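Local atomic coordinates of exocyst complex component EXO70 (PDB entry 2B1E), a protein that forms part of the yeast exocyst complex, which tethers secretory vesicles to sites of exocytosis, and plays a role in assembly of that complex. Residues P113-D117 with Q118-A122. Residues are numbered along the deposited sequence; the frame is centred on the assembly and turned at random.
Sequences PYYED and QQLGA
E116 is the N-cap of helix 117-132, and Q119, at N3, is its partner. Q119 OE1 accepts a hydrogen bond from E116 N at 3.0 Å, with an N-H...O angle of 159°. The donor is tilted 19° from the carbonyl plane of the amide. Only this half of a capping box is made: the E116 carboxylate does not return to Q119 N. Q119 CG lies anti to its carbonyl carbon (chi1 -68°) and the chain is extended beyond it, which brings OE1 to E116 N. Q119 OE1 also lies in the plane of the Y115 ring, at its edge, 3.7 Å from Y115 CD1. E116 folds its CG against Q119 CG, 3.2 Å away.

The first turn is closed by L120 N to E116 O at 3.0 Å and by G121 N to D117 O at 2.9 Å. L120 turns its two methyls to the tyrosines: CD1 meets Y114 CE2 at 3.8 Å, and CD2 meets Y115 CB at 3.9 Å. L197 of helix 180-201 touches all three side chains. The tyrosine hydroxyls bond beyond the cap, Y114 to D200 and Y115 to L94 O and R147. Together these contacts make a one-sided capping box with a hydrophobic staple, Y115 (N') against L120 (N4), which Y114 extends one residue further back.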
ATOM      1  N   PRO A 113      24.733   6.489  20.735  1.00 24.88           N
ATOM      2  CA  PRO A 113      25.504   6.710  21.963  1.00 24.87           C
ATOM      3  C   PRO A 113      24.528   6.847  23.124  1.00 23.29           C
ATOM      4  O   PRO A 113      23.373   7.220  22.921  1.00 22.51           O
ATOM      5  CB  PRO A 113      26.228   8.028  21.689  1.00 24.80           C
ATOM      6  CG  PRO A 113      26.310   8.086  20.203  1.00 26.55           C
ATOM      7  CD  PRO A 113      24.973   7.562  19.760  1.00 24.00           C
ATOM      8  N   TYR A 114      24.985   6.542  24.333  1.00 22.60           N
ATOM      9  CA  TYR A 114      24.132   6.667  25.512  1.00 22.27           C
ATOM     10  C   TYR A 114      25.008   7.001  26.712  1.00 22.32           C
ATOM     11  O   TYR A 114      26.149   6.556  26.788  1.00 23.52           O
ATOM     12  CB  TYR A 114      23.378   5.365  25.775  1.00 23.79           C
ATOM     13  CG  TYR A 114      22.227   5.516  26.747  1.00 23.10           C
ATOM     14  CD1 TYR A 114      21.107   6.281  26.421  1.00 24.41           C
ATOM     15  CD2 TYR A 114      22.254   4.888  27.990  1.00 24.14           C
ATOM     16  CE1 TYR A 114      20.036   6.411  27.312  1.00 25.76           C
ATOM     17  CE2 TYR A 114      21.197   5.010  28.886  1.00 25.24           C
ATOM     18  CZ  TYR A 114      20.092   5.769  28.542  1.00 25.87           C
ATOM     19  OH  TYR A 114      19.044   5.874  29.422  1.00 24.03           O
ATOM     20  N   TYR A 115      24.478   7.793  27.640  1.00 19.30           N
ATOM     21  CA  TYR A 115      25.225   8.189  28.831  1.00 18.17           C
ATOM     22  C   TYR A 115      25.662   6.981  29.645  1.00 17.87           C
ATOM     23  O   TYR A 115      24.969   5.971  29.690  1.00 16.46           O
ATOM     24  CB  TYR A 115      24.370   9.100  29.707  1.00 16.58           C
ATOM     25  CG  TYR A 115      23.884  10.340  28.988  1.00 16.17           C
ATOM     26  CD1 TYR A 115      24.782  11.337  28.591  1.00 14.98           C
ATOM     27  CD2 TYR A 115      22.531  10.516  28.703  1.00 13.57           C
ATOM     28  CE1 TYR A 115      24.340  12.486  27.925  1.00 14.79           C
ATOM     29  CE2 TYR A 115      22.080  11.664  28.039  1.00 15.56           C
ATOM     30  CZ  TYR A 115      22.988  12.640  27.658  1.00 12.57           C
ATOM     31  OH  TYR A 115      22.537  13.785  27.039  1.00 11.31           O
ATOM     32  N   GLU A 116      26.826   7.079  30.279  1.00 18.45           N
ATOM     33  CA  GLU A 116      27.303   5.974  31.097  1.00 19.45           C
ATOM     34  C   GLU A 116      26.476   5.978  32.370  1.00 18.42           C
ATOM     35  O   GLU A 116      25.848   6.986  32.700  1.00 17.07           O
ATOM     36  CB  GLU A 116      28.794   6.135  31.412  1.00 23.27           C
ATOM     37  CG  GLU A 116      29.183   7.526  31.882  1.00 25.77           C
ATOM     38  CD  GLU A 116      30.687   7.697  32.040  1.00 28.47           C
ATOM     39  OE1 GLU A 116      31.443   7.301  31.121  1.00 29.02           O
ATOM     40  OE2 GLU A 116      31.109   8.238  33.082  1.00 27.70           O
ATOM     41  N   ASP A 117      26.465   4.851  33.071  1.00 17.76           N
ATOM     42  CA  ASP A 117      25.702   4.717  34.303  1.00 18.78           C
ATOM     43  C   ASP A 117      26.027   5.801  35.330  1.00 18.95           C
ATOM     44  O   ASP A 117      25.124   6.355  35.961  1.00 16.62           O
ATOM     45  CB  ASP A 117      25.950   3.338  34.918  1.00 21.74           C
ATOM     46  CG  ASP A 117      25.203   2.227  34.197  1.00 21.90           C
ATOM     47  OD1 ASP A 117      24.736   2.443  33.060  1.00 21.86           O
ATOM     48  OD2 ASP A 117      25.090   1.130  34.775  1.00 24.75           O
ATOM     49  N   GLN A 118      27.310   6.101  35.509  1.00 16.84           N
ATOM     50  CA  GLN A 118      27.691   7.120  36.474  1.00 17.67           C
ATOM     51  C   GLN A 118      27.128   8.495  36.087  1.00 16.33           C
ATOM     52  O   GLN A 118      26.754   9.278  36.959  1.00 14.89           O
ATOM     53  CB  GLN A 118      29.216   7.181  36.621  1.00 19.71           C
ATOM     54  CG  GLN A 118      29.842   5.858  37.054  1.00 24.01           C
ATOM     55  CD  GLN A 118      30.286   4.983  35.874  1.00 25.40           C
ATOM     56  OE1 GLN A 118      29.727   5.057  34.775  1.00 22.73           O
ATOM     57  NE2 GLN A 118      31.290   4.139  36.111  1.00 24.84           N
ATOM     58  N   GLN A 119      27.068   8.790  34.789  1.00 14.73           N
ATOM     59  CA  GLN A 119      26.524  10.074  34.345  1.00 14.54           C
ATOM     60  C   GLN A 119      25.018  10.089  34.639  1.00 15.08           C
ATOM     61  O   GLN A 119      24.480  11.095  35.094  1.00 16.35           O
ATOM     62  CB  GLN A 119      26.770  10.296  32.845  1.00 14.67           C
ATOM     63  CG  GLN A 119      28.244  10.492  32.455  1.00 15.48           C
ATOM     64  CD  GLN A 119      28.424  10.661  30.960  1.00 14.68           C
ATOM     65  OE1 GLN A 119      27.842   9.910  30.169  1.00 13.16           O
ATOM     66  NE2 GLN A 119      29.234  11.641  30.558  1.00 15.45           N
ATOM     67  N   LEU A 120      24.344   8.968  34.385  1.00 13.19           N
ATOM     68  CA  LEU A 120      22.911   8.873  34.656  1.00 13.40           C
ATOM     69  C   LEU A 120      22.698   9.133  36.146  1.00 13.96           C
ATOM     70  O   LEU A 120      21.755   9.829  36.546  1.00 11.98           O
ATOM     71  CB  LEU A 120      22.383   7.486  34.261  1.00 12.02           C
ATOM     72  CG  LEU A 120      22.388   7.186  32.757  1.00 11.37           C
ATOM     73  CD1 LEU A 120      22.082   5.722  32.515  1.00 10.05           C
ATOM     74  CD2 LEU A 120      21.367   8.074  32.050  1.00 13.21           C
ATOM     75  N   GLY A 121      23.594   8.582  36.962  1.00 12.81           N
ATOM     76  CA  GLY A 121      23.506   8.785  38.396  1.00 14.18           C
ATOM     77  C   GLY A 121      23.562  10.262  38.752  1.00 13.70           C
ATOM     78  O   GLY A 121      22.736  10.753  39.524  1.00 10.39           O
ATOM     79  N   ALA A 122      24.545  10.967  38.193  1.00 11.00           N
ATOM     80  CA  ALA A 122      24.720  12.397  38.439  1.00 11.71           C
ATOM     81  C   ALA A 122      23.526  13.214  37.942  1.00 10.35           C
ATOM     82  O   ALA A 122      23.079  14.148  38.609  1.00  9.84           O
ATOM     83  CB  ALA A 122      26.009  12.897  37.759  1.00  9.27           C
TER